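Local coordinates for aspartate aminotransferase (Leishmania major, PDB 4H51), which probably transfers the amino group between L-aspartate and 2-oxoglutarate as a homodimeric, pyridoxal-phosphate-dependent aminotransferase, at residues 69-74 with 310-315; 139-144 with 186-191; 214-219 with 251-256. All coordinates share one frame; numbering follows the deposited sequence.

Contact 1 (69-74 with 310-315); sequences KAEQLL and ARLAHL
Apolar packing carries this crossing of two helices, whose axes over 69-74 and 310-315 approach to 9.3 Å at 107°. Leu-74 lies at its centre: its CD1 meets Leu-312 CD2 at 3.7 Å, and the same methyl, with CD2, rests on CB of Arg-311, the chains crossing at about a right angle. Leu-315 brings CD1 obliquely against Leu-74 CG, 3.6 Å away, and on to CB of Leu-73. Leu-312 lays CD2 over the backbone of 70-71, 3.6 Å from Glu-71 N, where the small Ala-70 lets the CA atoms of Ala-70 and Leu-312 come within 5.8 Å.

In the aminotransferase dimer this crossing joins helix 65-76 to helix 307-318 beside the second subunit, whose Leu-75 packs on Glu-71 and whose Tyr-81 packs on Leu-312.

The polar component is Glu-71, buried beside Leu-312. With CG anti to the carbonyl carbon (chi1 -76°), Glu-71 CG sits 3.7 Å from Leu-312 CD2; the bend at chi2 (-90°) then turns the carboxylate back, leaving OE2 3.8 Å from Leu-312 CD1. OE2 bonds to Tyr-81 OH of the second subunit and His-308 NE2 of its own chain, so one carboxylate oxygen bridges the two subunits. Arg-311 makes a cation-pi contact with Tyr-89.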
loop_
_atom_site.group_PDB
_atom_site.type_symbol
_atom_site.label_atom_id
_atom_site.label_comp_id
_atom_site.label_asym_id
_atom_site.label_seq_id
_atom_site.Cartn_x
_atom_site.Cartn_y
_atom_site.Cartn_z
ATOM N N LYS B 69 -4.949 2.147 24.241
ATOM C CA LYS B 69 -4.590 3.425 24.852
ATOM C C LYS B 69 -4.148 4.446 23.814
ATOM O O LYS B 69 -4.480 5.619 23.909
ATOM C CB LYS B 69 -3.425 3.315 25.830
ATOM C CG LYS B 69 -3.711 2.638 27.149
ATOM C CD LYS B 69 -2.663 3.071 28.169
ATOM C CE LYS B 69 -2.845 2.349 29.481
ATOM N NZ LYS B 69 -1.706 2.679 30.372
ATOM N N ALA B 70 -3.347 3.995 22.863
ATOM C CA ALA B 70 -2.872 4.856 21.779
ATOM C C ALA B 70 -4.010 5.339 20.865
ATOM O O ALA B 70 -3.949 6.479 20.343
ATOM C CB ALA B 70 -1.779 4.131 20.970
ATOM N N GLU B 71 -5.040 4.519 20.631
ATOM C CA GLU B 71 -6.155 4.994 19.812
ATOM C C GLU B 71 -6.817 6.213 20.493
ATOM O O GLU B 71 -7.144 7.205 19.829
ATOM C CB GLU B 71 -7.207 3.904 19.519
ATOM C CG GLU B 71 -6.836 2.861 18.456
ATOM C CD GLU B 71 -7.253 3.225 17.019
ATOM O OE1 GLU B 71 -7.627 4.386 16.767
ATOM O OE2 GLU B 71 -7.220 2.333 16.117
ATOM N N GLN B 72 -7.007 6.154 21.793
ATOM C CA GLN B 72 -7.643 7.286 22.487
ATOM C C GLN B 72 -6.790 8.539 22.484
ATOM O O GLN B 72 -7.297 9.667 22.336
ATOM C CB GLN B 72 -7.985 6.909 23.931
ATOM C CG GLN B 72 -8.906 7.911 24.611
ATOM C CD GLN B 72 -10.242 8.142 23.899
ATOM O OE1 GLN B 72 -11.048 7.228 23.718
ATOM N NE2 GLN B 72 -10.495 9.397 23.528
ATOM N N LEU B 73 -5.489 8.359 22.677
ATOM C CA LEU B 73 -4.585 9.498 22.702
ATOM C C LEU B 73 -4.545 10.177 21.338
ATOM O O LEU B 73 -4.551 11.399 21.256
ATOM C CB LEU B 73 -3.192 9.072 23.203
ATOM C CG LEU B 73 -3.277 8.564 24.664
ATOM C CD1 LEU B 73 -1.911 8.024 25.059
ATOM C CD2 LEU B 73 -3.822 9.639 25.642
ATOM N N LEU B 74 -4.575 9.398 20.256
ATOM C CA LEU B 74 -4.632 9.979 18.897
ATOM C C LEU B 74 -5.931 10.721 18.634
ATOM O O LEU B 74 -5.943 11.801 18.015
ATOM C CB LEU B 74 -4.480 8.896 17.805
ATOM C CG LEU B 74 -3.102 8.446 17.400
ATOM C CD1 LEU B 74 -3.265 7.398 16.286
ATOM C CD2 LEU B 74 -2.316 9.656 16.909
ATOM N N ALA B 310 1.053 3.919 11.483
ATOM C CA ALA B 310 2.315 4.642 11.768
ATOM C C ALA B 310 2.130 5.576 12.960
ATOM O O ALA B 310 2.981 5.667 13.800
ATOM C CB ALA B 310 2.764 5.424 10.545
ATOM N N ARG B 311 1.002 6.234 13.021
ATOM C CA ARG B 311 0.733 7.142 14.149
ATOM C C ARG B 311 0.547 6.372 15.443
ATOM O O ARG B 311 1.100 6.758 16.485
ATOM C CB ARG B 311 -0.469 8.008 13.843
ATOM C CG ARG B 311 -0.221 9.094 12.793
ATOM C CD ARG B 311 -1.374 10.117 12.832
ATOM N NE ARG B 311 -1.454 10.890 11.596
ATOM C CZ ARG B 311 -0.644 11.890 11.281
ATOM N NH1 ARG B 311 0.265 12.348 12.156
ATOM N NH2 ARG B 311 -0.788 12.469 10.096
ATOM N N LEU B 312 -0.233 5.286 15.410
ATOM C CA LEU B 312 -0.345 4.447 16.585
ATOM C C LEU B 312 1.038 3.956 17.077
ATOM O O LEU B 312 1.391 4.069 18.261
ATOM C CB LEU B 312 -1.252 3.230 16.336
ATOM C CG LEU B 312 -2.773 3.449 16.181
ATOM C CD1 LEU B 312 -3.465 2.181 15.664
ATOM C CD2 LEU B 312 -3.403 3.937 17.506
ATOM N N ALA B 313 1.811 3.401 16.156
ATOM C CA ALA B 313 3.122 2.837 16.493
ATOM C C ALA B 313 4.069 3.904 16.964
ATOM O O ALA B 313 4.842 3.733 17.916
ATOM C CB ALA B 313 3.706 2.129 15.296
ATOM N N HIS B 314 4.040 5.053 16.311
ATOM C CA HIS B 314 4.885 6.141 16.793
ATOM C C HIS B 314 4.613 6.526 18.237
ATOM O O HIS B 314 5.559 6.717 19.050
ATOM C CB HIS B 314 4.755 7.390 15.930
ATOM C CG HIS B 314 5.544 8.528 16.491
ATOM N ND1 HIS B 314 4.967 9.584 17.098
ATOM C CD2 HIS B 314 6.920 8.674 16.670
ATOM C CE1 HIS B 314 5.920 10.406 17.567
ATOM N NE2 HIS B 314 7.122 9.857 17.299
ATOM N N LEU B 315 3.327 6.668 18.572
ATOM C CA LEU B 315 2.925 7.013 19.937
ATOM C C LEU B 315 3.430 5.990 20.939
ATOM O O LEU B 315 3.960 6.379 22.015
ATOM C CB LEU B 315 1.398 7.190 20.083
ATOM C CG LEU B 315 0.732 8.519 19.729
ATOM C CD1 LEU B 315 -0.761 8.393 20.076
ATOM C CD2 LEU B 315 1.301 9.724 20.508
#

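Contact 2 (139-144 with 186-191); sequences PIYLSD and AAPDGS
In the interior of the large-domain mixed sheet, this contact lies at the N-terminal ends of two adjacent parallel strands, 140-144 and 192-196, where the loop 187-191 that follows helix 177-186 enters the second of them. Backbone bonds from Pro-139 and Tyr-141 to Val-192 set the pairing just beyond the loop, and the CA atoms of Pro-139 and Ser-191 lie 5.5 Å apart.

The two prolines reach toward each other tip to tip, Pro-139 CG standing 3.7 Å from Pro-188 CG. Beside them Ser-191 OG, anti to the carbonyl carbon (chi1 -61°), lies 3.3 Å from Pro-139 CG. Tyr-141 projects toward the loop. Its hydroxyl end meets the methyl of Ala-187, OH to CB 3.4 Å and CE1 to CB 3.6 Å, while Ser-191 CB sits at the ring edge, 4.1 Å from CE1. Phe-193 of the adjacent strand stacks with the same ring.

No hydrogen bond passes between 139-144 and 186-191. Ser-191 instead spends its hydroxyl proton within its own loop, OG donating to Pro-188 O over 2.8 Å, in the carbonyl plane and on a lone pair (C=O...OG 140°). That bond closes the turn through Gly-190, whose positive phi of 72° suits glycine. The chemistry implies an internally tied loop that meets the strand by van der Waals contact alone, with two hydroxyl oxygens lying against carbon.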
loop_
_atom_site.group_PDB
_atom_site.type_symbol
_atom_site.label_atom_id
_atom_site.label_comp_id
_atom_site.label_asym_id
_atom_site.label_seq_id
_atom_site.Cartn_x
_atom_site.Cartn_y
_atom_site.Cartn_z
ATOM N N PRO B 139 21.461 -14.004 -9.015
ATOM C CA PRO B 139 20.582 -14.807 -8.150
ATOM C C PRO B 139 20.126 -14.036 -6.929
ATOM O O PRO B 139 20.896 -13.227 -6.359
ATOM C CB PRO B 139 21.451 -16.021 -7.754
ATOM C CG PRO B 139 22.822 -15.719 -8.193
ATOM C CD PRO B 139 22.871 -14.435 -8.951
ATOM N N ILE B 140 18.887 -14.304 -6.516
ATOM C CA ILE B 140 18.375 -13.831 -5.271
ATOM C C ILE B 140 17.959 -15.088 -4.547
ATOM O O ILE B 140 17.219 -15.919 -5.115
ATOM C CB ILE B 140 17.258 -12.758 -5.436
ATOM C CG1 ILE B 140 16.664 -12.316 -4.109
ATOM C CG2 ILE B 140 16.117 -13.265 -6.341
ATOM C CD1 ILE B 140 16.012 -10.932 -4.212
ATOM N N TYR B 141 18.448 -15.225 -3.307
ATOM C CA TYR B 141 18.312 -16.440 -2.551
ATOM C C TYR B 141 17.287 -16.400 -1.434
ATOM O O TYR B 141 17.283 -15.510 -0.613
ATOM C CB TYR B 141 19.665 -16.827 -1.971
ATOM C CG TYR B 141 20.600 -17.469 -2.943
ATOM C CD1 TYR B 141 21.454 -16.717 -3.763
ATOM C CD2 TYR B 141 20.686 -18.834 -3.004
ATOM C CE1 TYR B 141 22.288 -17.345 -4.664
ATOM C CE2 TYR B 141 21.540 -19.475 -3.864
ATOM C CZ TYR B 141 22.332 -18.738 -4.697
ATOM O OH TYR B 141 23.176 -19.444 -5.520
ATOM N N LEU B 142 16.465 -17.439 -1.390
ATOM C CA LEU B 142 15.494 -17.664 -0.340
ATOM C C LEU B 142 15.874 -18.909 0.464
ATOM O O LEU B 142 16.476 -19.816 -0.059
ATOM C CB LEU B 142 14.132 -17.885 -0.999
ATOM C CG LEU B 142 13.557 -16.769 -1.890
ATOM C CD1 LEU B 142 12.185 -17.173 -2.454
ATOM C CD2 LEU B 142 13.430 -15.482 -1.080
ATOM N N SER B 143 15.484 -18.969 1.730
ATOM C CA SER B 143 15.712 -20.146 2.540
ATOM C C SER B 143 14.839 -21.333 2.068
ATOM O O SER B 143 13.706 -21.180 1.603
ATOM C CB SER B 143 15.484 -19.847 4.029
ATOM O OG SER B 143 14.136 -19.490 4.294
ATOM N N ASP B 144 15.402 -22.518 2.213
ATOM C CA ASP B 144 14.693 -23.771 2.021
ATOM C C ASP B 144 14.190 -24.315 3.338
ATOM O O ASP B 144 14.941 -24.902 4.092
ATOM C CB ASP B 144 15.658 -24.792 1.429
ATOM C CG ASP B 144 15.033 -26.182 1.295
ATOM O OD1 ASP B 144 13.786 -26.266 1.167
ATOM O OD2 ASP B 144 15.796 -27.162 1.396
ATOM N N ALA B 186 28.894 -21.111 -2.732
ATOM C CA ALA B 186 28.751 -21.576 -4.117
ATOM C C ALA B 186 28.089 -20.514 -5.010
ATOM O O ALA B 186 28.296 -20.466 -6.215
ATOM C CB ALA B 186 27.968 -22.889 -4.171
ATOM N N ALA B 187 27.326 -19.629 -4.407
ATOM C CA ALA B 187 26.740 -18.518 -5.122
ATOM C C ALA B 187 27.820 -17.624 -5.676
ATOM O O ALA B 187 28.868 -17.433 -5.068
ATOM C CB ALA B 187 25.843 -17.735 -4.198
ATOM N N PRO B 188 27.569 -17.049 -6.844
ATOM C CA PRO B 188 28.525 -16.086 -7.364
ATOM C C PRO B 188 28.616 -14.899 -6.436
ATOM O O PRO B 188 27.635 -14.565 -5.766
ATOM C CB PRO B 188 27.916 -15.642 -8.706
ATOM C CG PRO B 188 26.502 -16.054 -8.640
ATOM C CD PRO B 188 26.398 -17.215 -7.708
ATOM N N ASP B 189 29.790 -14.285 -6.373
ATOM C CA ASP B 189 29.962 -13.090 -5.566
ATOM C C ASP B 189 28.952 -12.056 -5.984
ATOM O O ASP B 189 28.602 -11.959 -7.159
ATOM C CB ASP B 189 31.328 -12.474 -5.786
ATOM C CG ASP B 189 32.449 -13.223 -5.105
ATOM O OD1 ASP B 189 32.338 -14.398 -4.755
ATOM O OD2 ASP B 189 33.504 -12.608 -4.949
ATOM N N GLY B 190 28.485 -11.267 -5.024
ATOM C CA GLY B 190 27.517 -10.236 -5.296
ATOM C C GLY B 190 26.115 -10.753 -5.606
ATOM O O GLY B 190 25.452 -10.188 -6.451
ATOM N N SER B 191 25.691 -11.827 -4.960
ATOM C CA SER B 191 24.312 -12.272 -5.013
ATOM C C SER B 191 23.490 -11.617 -3.880
ATOM O O SER B 191 24.046 -10.967 -2.978
ATOM C CB SER B 191 24.215 -13.771 -4.888
ATOM O OG SER B 191 24.891 -14.426 -5.946
#

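Contact 3 (214-219 with 251-256); sequences EIASLM and ARRGIE
A Schellman motif ends helix 245-252 and turns the chain toward strand 258-262, presenting Arg-253 and Ile-255 to helix 209-221 of the large aminotransferase domain. Gly-254, with positive phi, is its C-prime residue: Gly-254 N bonds to Ala-251 O and Ile-255 N to Phe-250 O. A side chain here would collide with the carbonyl oxygen of Arg-253, so glycine suits the position.

Arg-253 reaches from the helix end to helix 209-221. CB points toward that helix, and CG continues anti to the carbonyl carbon. CD extends the line before the chain bends at chi3 (56°), which swings the guanidinium onto the helix. CZ stands 3.4 Å from Ser-217 OG, almost end-on. NH1 lies against the methyl of Ala-216, 3.7 Å from its CB, and also donates to Ser-217 OG, at 3.1 Å and a bent 137°. NH1 also has a weak hydrogen bond to Asn-213 OD1, and Ser-217 OG a weak one to Asn-213 O. NH2 makes the shorter and straighter bond to the hydroxyl oxygen. One oxygen thus accepts two N-H groups, which holds the guanidinium tip on OG. Such a grip would be expected to polarise the hydroxyl.

Next to the polar pair the contact turns apolar. Ile-255 extends CD1 to 3.9 Å from Ala-216 CB and to 4.3 Å from Met-219 CB, while Phe-250 packs on both Ala-216 and Ile-255, and Val-226 of strand 225-230 touches Met-219 and Ile-255. NH2 of Arg-253 reaches OG of Ser-217 at 2.8 Å and 156°, the oxygen lying in the guanidinium plane.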
loop_
_atom_site.group_PDB
_atom_site.type_symbol
_atom_site.label_atom_id
_atom_site.label_comp_id
_atom_site.label_asym_id
_atom_site.label_seq_id
_atom_site.Cartn_x
_atom_site.Cartn_y
_atom_site.Cartn_z
ATOM N N GLU B 214 29.242 -16.457 11.786
ATOM C CA GLU B 214 29.853 -17.138 10.622
ATOM C C GLU B 214 29.158 -16.725 9.327
ATOM O O GLU B 214 29.821 -16.510 8.333
ATOM C CB GLU B 214 29.786 -18.635 10.735
ATOM C CG GLU B 214 30.719 -19.219 11.782
ATOM C CD GLU B 214 30.851 -20.744 11.642
ATOM O OE1 GLU B 214 31.104 -21.253 10.524
ATOM O OE2 GLU B 214 30.670 -21.450 12.658
ATOM N N ILE B 215 27.835 -16.539 9.375
ATOM C CA ILE B 215 27.104 -16.129 8.167
ATOM C C ILE B 215 27.528 -14.720 7.763
ATOM O O ILE B 215 27.706 -14.435 6.573
ATOM C CB ILE B 215 25.596 -16.148 8.383
ATOM C CG1 ILE B 215 25.096 -17.571 8.608
ATOM C CG2 ILE B 215 24.869 -15.576 7.138
ATOM C CD1 ILE B 215 23.746 -17.609 9.288
ATOM N N ALA B 216 27.703 -13.830 8.741
ATOM C CA ALA B 216 28.204 -12.474 8.427
ATOM C C ALA B 216 29.562 -12.533 7.735
ATOM O O ALA B 216 29.768 -11.829 6.759
ATOM C CB ALA B 216 28.269 -11.586 9.652
ATOM N N SER B 217 30.495 -13.317 8.251
ATOM C CA SER B 217 31.809 -13.436 7.626
ATOM C C SER B 217 31.735 -13.882 6.156
ATOM O O SER B 217 32.469 -13.378 5.308
ATOM C CB SER B 217 32.672 -14.446 8.383
ATOM O OG SER B 217 32.920 -13.972 9.665
ATOM N N LEU B 218 30.863 -14.829 5.879
ATOM C CA LEU B 218 30.676 -15.334 4.515
ATOM C C LEU B 218 30.031 -14.290 3.609
ATOM O O LEU B 218 30.416 -14.158 2.426
ATOM C CB LEU B 218 29.787 -16.576 4.538
ATOM C CG LEU B 218 30.387 -17.788 5.224
ATOM C CD1 LEU B 218 29.424 -18.942 5.081
ATOM C CD2 LEU B 218 31.738 -18.150 4.612
ATOM N N MET B 219 29.055 -13.543 4.128
ATOM C CA MET B 219 28.414 -12.493 3.313
ATOM C C MET B 219 29.400 -11.383 2.947
ATOM O O MET B 219 29.333 -10.806 1.849
ATOM C CB MET B 219 27.191 -11.861 4.034
ATOM C CG MET B 219 26.087 -12.884 4.353
ATOM S SD MET B 219 25.289 -13.378 2.821
ATOM C CE MET B 219 24.379 -14.826 3.378
ATOM N N ALA B 251 25.350 -5.013 11.080
ATOM C CA ALA B 251 25.655 -3.575 11.011
ATOM C C ALA B 251 27.036 -3.349 11.573
ATOM O O ALA B 251 27.843 -2.688 10.956
ATOM C CB ALA B 251 24.645 -2.755 11.821
ATOM N N ARG B 252 27.280 -3.865 12.782
ATOM C CA ARG B 252 28.542 -3.639 13.481
ATOM C C ARG B 252 29.698 -4.136 12.643
ATOM O O ARG B 252 30.774 -3.515 12.672
ATOM C CB ARG B 252 28.599 -4.305 14.854
ATOM N N ARG B 253 29.478 -5.212 11.856
ATOM C CA ARG B 253 30.554 -5.752 11.036
ATOM C C ARG B 253 30.639 -5.184 9.608
ATOM O O ARG B 253 31.407 -5.698 8.804
ATOM C CB ARG B 253 30.512 -7.282 11.027
ATOM C CG ARG B 253 30.939 -7.795 12.407
ATOM C CD ARG B 253 31.191 -9.256 12.447
ATOM N NE ARG B 253 32.192 -9.648 11.448
ATOM C CZ ARG B 253 32.307 -10.888 11.006
ATOM N NH1 ARG B 253 31.487 -11.843 11.481
ATOM N NH2 ARG B 253 33.185 -11.173 10.066
ATOM N N GLY B 254 29.902 -4.112 9.336
ATOM C CA GLY B 254 30.115 -3.312 8.116
ATOM C C GLY B 254 29.312 -3.767 6.899
ATOM O O GLY B 254 29.611 -3.374 5.776
ATOM N N ILE B 255 28.297 -4.584 7.111
ATOM C CA ILE B 255 27.428 -5.059 6.024
ATOM C C ILE B 255 26.416 -3.953 5.737
ATOM O O ILE B 255 25.851 -3.356 6.694
ATOM C CB ILE B 255 26.733 -6.384 6.420
ATOM C CG1 ILE B 255 27.809 -7.472 6.529
ATOM C CG2 ILE B 255 25.604 -6.792 5.416
ATOM C CD1 ILE B 255 27.364 -8.832 7.018
ATOM N N GLU B 256 26.186 -3.644 4.448
ATOM C CA GLU B 256 25.128 -2.719 4.053
ATOM C C GLU B 256 23.755 -3.380 4.114
ATOM O O GLU B 256 23.181 -3.751 3.076
ATOM C CB GLU B 256 25.419 -2.147 2.673
ATOM C CG GLU B 256 26.547 -1.128 2.761
ATOM C CD GLU B 256 26.957 -0.588 1.415
ATOM O OE1 GLU B 256 26.819 -1.316 0.403
ATOM O OE2 GLU B 256 27.439 0.551 1.366
#

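How the contacts relate
Contacts 2 and 3 are neighbours, their centres about 15 Å apart and nearest atoms about 6 Å; contact 2 includes a strand of the large mixed sheet, and contact 3 packs on it through Val-226. Contact 1 stands apart, its centre about 40 Å from that of contact 2 and about 35 Å from that of contact 3. Contacts 2 and 3 are nested in the chain loop that contact 1 closes, and no helix or strand is shared. They are mainly buried, whereas contact 1 is partly buried and adjoins the second subunit. Chemistry follows place: leucine packing between helices in contact 1, proline and tyrosine rings of an interior strand's start against a loop in contact 2, and in contact 3 a two-bond arginine–serine grip alongside apolar packing.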